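Local coordinates for uncharacterized protein YjgB (Bacillus subtilis, PDB 4YGT) that is of unknown function but is probably a secreted lipoprotein, and is the first structurally characterised member of the DUF4309 family, at residues E18-L23 with G105-E110; Q37-N42 with H50-E55. All coordinates share one frame; numbering follows the deposited sequence.

Contact 1: residues E18-L23 with G105-E110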
loop_
_atom_site.group_PDB
_atom_site.type_symbol
_atom_site.label_atom_id
_atom_site.label_comp_id
_atom_site.label_asym_id
_atom_site.label_seq_id
_atom_site.Cartn_x
_atom_site.Cartn_y
_atom_site.Cartn_z
ATOM N N GLU A 18 -0.191 -5.377 -14.120
ATOM C CA GLU A 18 -0.743 -6.544 -13.426
ATOM C C GLU A 18 -0.744 -6.302 -11.922
ATOM O O GLU A 18 -1.665 -6.755 -11.242
ATOM C CB GLU A 18 0.023 -7.827 -13.779
ATOM C CG GLU A 18 -0.590 -8.574 -14.953
ATOM C CD GLU A 18 0.372 -9.087 -16.011
ATOM O OE1 GLU A 18 1.487 -9.532 -15.649
ATOM O OE2 GLU A 18 -0.008 -9.076 -17.205
ATOM N N LEU A 19 0.254 -5.540 -11.423
ATOM C CA LEU A 19 0.367 -5.158 -10.019
ATOM C C LEU A 19 -0.813 -4.260 -9.611
ATOM O O LEU A 19 -1.495 -4.551 -8.634
ATOM C CB LEU A 19 1.711 -4.454 -9.749
ATOM C CG LEU A 19 1.847 -3.787 -8.384
ATOM C CD1 LEU A 19 1.825 -4.803 -7.249
ATOM C CD2 LEU A 19 3.049 -2.910 -8.335
ATOM N N VAL A 20 -1.049 -3.186 -10.368
ATOM C CA VAL A 20 -2.141 -2.231 -10.154
ATOM C C VAL A 20 -3.480 -2.990 -10.180
ATOM O O VAL A 20 -4.315 -2.782 -9.291
ATOM C CB VAL A 20 -2.060 -1.101 -11.218
ATOM C CG1 VAL A 20 -3.357 -0.315 -11.323
ATOM C CG2 VAL A 20 -0.900 -0.167 -10.916
ATOM N N LYS A 21 -3.641 -3.916 -11.157
ATOM C CA LYS A 21 -4.821 -4.768 -11.284
ATOM C C LYS A 21 -4.983 -5.676 -10.054
ATOM O O LYS A 21 -6.090 -5.759 -9.516
ATOM C CB LYS A 21 -4.773 -5.627 -12.571
ATOM C CG LYS A 21 -5.025 -4.853 -13.877
ATOM C CD LYS A 21 -5.227 -5.785 -15.090
ATOM C CE LYS A 21 -3.945 -6.350 -15.672
ATOM N NZ LYS A 21 -4.215 -7.439 -16.647
ATOM N N ASN A 22 -3.883 -6.333 -9.590
ATOM C CA ASN A 22 -3.941 -7.240 -8.447
ATOM C C ASN A 22 -4.232 -6.461 -7.140
ATOM O O ASN A 22 -4.983 -6.951 -6.294
ATOM C CB ASN A 22 -2.647 -8.076 -8.349
ATOM C CG ASN A 22 -2.704 -9.267 -7.413
ATOM O OD1 ASN A 22 -3.769 -9.840 -7.117
ATOM N ND2 ASN A 22 -1.528 -9.698 -6.962
ATOM N N LEU A 23 -3.680 -5.242 -6.998
ATOM C CA LEU A 23 -3.894 -4.383 -5.838
ATOM C C LEU A 23 -5.348 -3.931 -5.757
ATOM O O LEU A 23 -5.934 -4.014 -4.686
ATOM C CB LEU A 23 -2.975 -3.162 -5.875
ATOM C CG LEU A 23 -1.509 -3.364 -5.603
ATOM C CD1 LEU A 23 -0.720 -2.134 -6.065
ATOM C CD2 LEU A 23 -1.241 -3.614 -4.121
ATOM N N GLY A 105 7.773 1.741 -9.397
ATOM C CA GLY A 105 8.587 2.570 -10.280
ATOM C C GLY A 105 7.942 2.745 -11.642
ATOM O O GLY A 105 8.159 3.759 -12.311
ATOM N N GLY A 106 7.130 1.757 -12.025
ATOM C CA GLY A 106 6.373 1.731 -13.269
ATOM C C GLY A 106 4.913 2.112 -13.111
ATOM O O GLY A 106 4.166 2.100 -14.090
ATOM N N VAL A 107 4.499 2.463 -11.881
ATOM C CA VAL A 107 3.115 2.839 -11.578
ATOM C C VAL A 107 3.004 4.352 -11.680
ATOM O O VAL A 107 3.415 5.089 -10.780
ATOM C CB VAL A 107 2.595 2.276 -10.225
ATOM C CG1 VAL A 107 1.177 2.753 -9.925
ATOM C CG2 VAL A 107 2.654 0.751 -10.219
ATOM N N THR A 108 2.454 4.796 -12.812
ATOM C CA THR A 108 2.256 6.200 -13.182
ATOM C C THR A 108 0.764 6.569 -13.124
ATOM O O THR A 108 -0.065 5.663 -13.237
ATOM C CB THR A 108 2.826 6.450 -14.592
ATOM O OG1 THR A 108 2.199 5.563 -15.512
ATOM C CG2 THR A 108 4.338 6.280 -14.667
ATOM N N PRO A 109 0.383 7.873 -13.005
ATOM C CA PRO A 109 -1.054 8.227 -12.994
ATOM C C PRO A 109 -1.792 7.847 -14.285
ATOM O O PRO A 109 -3.028 7.795 -14.289
ATOM C CB PRO A 109 -1.037 9.752 -12.823
ATOM C CG PRO A 109 0.281 10.046 -12.180
ATOM C CD PRO A 109 1.217 9.082 -12.840
ATOM N N GLU A 110 -1.031 7.570 -15.371
ATOM C CA GLU A 110 -1.569 7.168 -16.669
ATOM C C GLU A 110 -1.819 5.649 -16.708
ATOM O O GLU A 110 -2.830 5.231 -17.273
ATOM C CB GLU A 110 -0.671 7.636 -17.846
ATOM C CG GLU A 110 0.652 6.898 -18.007
ATOM C CD GLU A 110 1.838 7.756 -18.397
ATOM O OE1 GLU A 110 1.842 8.278 -19.538
ATOM O OE2 GLU A 110 2.780 7.874 -17.578
#

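Contact 2: residues Q37-N42 with H50-E55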
loop_
_atom_site.group_PDB
_atom_site.type_symbol
_atom_site.label_atom_id
_atom_site.label_comp_id
_atom_site.label_asym_id
_atom_site.label_seq_id
_atom_site.Cartn_x
_atom_site.Cartn_y
_atom_site.Cartn_z
ATOM N N GLN A 37 -0.932 -11.292 2.089
ATOM C CA GLN A 37 -2.181 -12.065 1.933
ATOM C C GLN A 37 -2.775 -12.560 3.258
ATOM O O GLN A 37 -2.040 -13.100 4.084
ATOM C CB GLN A 37 -1.948 -13.273 1.035
ATOM C CG GLN A 37 -3.235 -13.833 0.479
ATOM C CD GLN A 37 -3.067 -15.234 -0.015
ATOM O OE1 GLN A 37 -2.000 -15.645 -0.485
ATOM N NE2 GLN A 37 -4.129 -15.987 0.063
ATOM N N GLY A 38 -4.089 -12.356 3.429
ATOM C CA GLY A 38 -4.838 -12.825 4.590
ATOM C C GLY A 38 -4.735 -11.943 5.810
ATOM O O GLY A 38 -5.228 -12.320 6.876
ATOM N N LEU A 39 -4.103 -10.758 5.669
ATOM C CA LEU A 39 -4.030 -9.780 6.748
ATOM C C LEU A 39 -5.075 -8.709 6.439
ATOM O O LEU A 39 -4.845 -7.847 5.597
ATOM C CB LEU A 39 -2.604 -9.209 6.887
ATOM C CG LEU A 39 -1.517 -10.204 7.304
ATOM C CD1 LEU A 39 -0.142 -9.602 7.111
ATOM C CD2 LEU A 39 -1.714 -10.655 8.735
ATOM N N THR A 40 -6.234 -8.793 7.090
ATOM C CA THR A 40 -7.411 -7.967 6.813
ATOM C C THR A 40 -7.541 -6.731 7.713
ATOM O O THR A 40 -7.503 -6.831 8.946
ATOM C CB THR A 40 -8.682 -8.832 6.917
ATOM O OG1 THR A 40 -8.427 -10.060 6.262
ATOM C CG2 THR A 40 -9.937 -8.179 6.276
ATOM N N ILE A 41 -7.813 -5.582 7.076
ATOM C CA ILE A 41 -8.085 -4.318 7.776
ATOM C C ILE A 41 -9.262 -4.532 8.747
ATOM O O ILE A 41 -10.218 -5.218 8.390
ATOM C CB ILE A 41 -8.341 -3.172 6.748
ATOM C CG1 ILE A 41 -6.981 -2.666 6.224
ATOM C CG2 ILE A 41 -9.157 -1.992 7.357
ATOM C CD1 ILE A 41 -7.003 -2.271 4.920
ATOM N N ASN A 42 -9.119 -4.037 10.003
ATOM C CA ASN A 42 -10.102 -4.068 11.096
ATOM C C ASN A 42 -10.416 -5.502 11.587
ATOM O O ASN A 42 -11.335 -5.681 12.392
ATOM C CB ASN A 42 -11.407 -3.356 10.653
ATOM C CG ASN A 42 -12.155 -2.600 11.722
ATOM O OD1 ASN A 42 -11.764 -2.523 12.899
ATOM N ND2 ASN A 42 -13.276 -2.024 11.321
ATOM N N HIS A 50 3.078 -9.652 12.883
ATOM C CA HIS A 50 4.345 -10.097 13.435
ATOM C C HIS A 50 4.544 -11.580 13.203
ATOM O O HIS A 50 5.657 -12.000 12.901
ATOM C CB HIS A 50 4.418 -9.749 14.927
ATOM C CG HIS A 50 4.725 -8.308 15.169
ATOM N ND1 HIS A 50 5.703 -7.924 16.059
ATOM C CD2 HIS A 50 4.204 -7.199 14.589
ATOM C CE1 HIS A 50 5.733 -6.600 16.010
ATOM N NE2 HIS A 50 4.846 -6.121 15.144
ATOM N N ALA A 51 3.463 -12.367 13.283
ATOM C CA ALA A 51 3.495 -13.800 12.997
ATOM C C ALA A 51 3.904 -14.026 11.526
ATOM O O ALA A 51 4.770 -14.847 11.250
ATOM C CB ALA A 51 2.129 -14.428 13.289
ATOM N N ALA A 52 3.348 -13.237 10.611
ATOM C CA ALA A 52 3.617 -13.349 9.185
ATOM C C ALA A 52 4.980 -12.793 8.756
ATOM O O ALA A 52 5.674 -13.461 8.003
ATOM C CB ALA A 52 2.520 -12.650 8.393
ATOM N N PHE A 53 5.334 -11.587 9.197
ATOM C CA PHE A 53 6.512 -10.849 8.763
ATOM C C PHE A 53 7.698 -10.844 9.710
ATOM O O PHE A 53 8.783 -10.425 9.296
ATOM C CB PHE A 53 6.110 -9.393 8.520
ATOM C CG PHE A 53 5.335 -9.131 7.255
ATOM C CD1 PHE A 53 3.954 -9.293 7.218
ATOM C CD2 PHE A 53 5.983 -8.724 6.097
ATOM C CE1 PHE A 53 3.235 -9.050 6.045
ATOM C CE2 PHE A 53 5.262 -8.476 4.925
ATOM C CZ PHE A 53 3.891 -8.643 4.907
ATOM N N GLY A 54 7.509 -11.273 10.953
ATOM C CA GLY A 54 8.563 -11.208 11.955
ATOM C C GLY A 54 8.552 -9.842 12.616
ATOM O O GLY A 54 7.545 -9.125 12.568
ATOM N N GLU A 55 9.669 -9.458 13.228
ATOM C CA GLU A 55 9.798 -8.157 13.887
ATOM C C GLU A 55 10.093 -7.111 12.857
ATOM O O GLU A 55 10.834 -7.399 11.910
ATOM C CB GLU A 55 10.882 -8.167 14.998
ATOM C CG GLU A 55 10.493 -8.981 16.225
ATOM C CD GLU A 55 9.133 -8.633 16.802
ATOM O OE1 GLU A 55 8.962 -7.475 17.247
ATOM O OE2 GLU A 55 8.222 -9.493 16.746
#

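Contact 1: residues E18-L23 with G105-E110
No flat group takes part where Val107 meets Val20 and Leu19; the meeting is of branched aliphatic side chains, with methyls in place of faces and edges. The planar carboxylate of Glu110 stays on the far side of the loop, where Thr108 OG1 donates a 3.2 Å bond to Glu110 OE2, on its anti side and 16° out of plane. Across the contact, Val20 CG2 faces the fork of Val107, 3.7 Å from both CG1 and CG2 of that valine. Val107 has CG1 anti to its backbone N (chi1 177°), which turns both methyls to the helix. Leu19 reaches the same fork at one prong, its CD2 lying 4.1 Å from Val107 CG2, and the two side chains cross at about a right angle. Val107 belongs to the loop leading into helix 109-116, and Thr108 caps that helix through the backbone N of Val111. Val20 also touches Leu112, Gln115 and Leu116, so helix 14-27 lies against both helix 109-116 and its lead-in. With no hydrogen bond between the segments, this is dispersive, hydrophobic packing, and any selectivity would have to come from how the methyl branches fit.

Contact 2: residues Q37-N42 with H50-E55
Leu39 points a single methyl at the rim of the Phe53 ring: CD1 lies in the ring plane, 3.6 Å from Phe53 CE1 and 4.1 Å from Phe53 CD1, so that it meets an edge and not a face. The same methyl touches Ala52 CB at 4.2 Å and thus bridges two successive residues of the helix end. The extended leucine branch (chi2 168°) carries CD1 forward to the helix, while Phe53 CB points past the loop and its ring swings back to it. Around this pair the aromatic rings of Tyr69, Tyr78 and Phe80 meet Phe53 with inclined planes, and Leu39 also rests on Ile88 of strand 88-95. Helix 46-53 and the loop before it are thereby packed on part of the antiparallel sheet, where a molecule of 1,2-ethanediol, probably from the crystallisation liquor, lies near Phe53. Farther out, the helix ends at Phe53, and Gly54, whose N bonds His50 O at 2.8 Å, turns the chain out of it with positive phi. That turn brings Gly54 O over one face of the His50 imidazole. It also returns Glu55 to the ring, where His50 ND1 donates to the syn side of Glu55 OE2 at 3.0 Å in a bent bond, tilted from the imidazole plane and 35° out of the carboxylate plane, while His50 NE2 is bonded to Asp67 OD2.

Overall arrangement
Both contacts are small and purely apolar across their segments, yet they differ in place and chemistry. Contact 1 is the more buried, joining helix 14-27 to the loop that leads into helix 109-116, distant in sequence, through aliphatic side chains. Contact 2 is local, joining the loop that follows helix 14-27 to the end of helix 46-53; it is partly buried, mixes an aromatic edge with methyls, and has an exposed alanine at its margin. The two lie on opposite sides of the chain's centre, with their own centres about 23 Å apart and nearest atoms about 9 Å apart. Polar bonding differs too: a threonine caps a helix start beside contact 1, whereas a histidine-carboxylate pair flanks a helix end at contact 2.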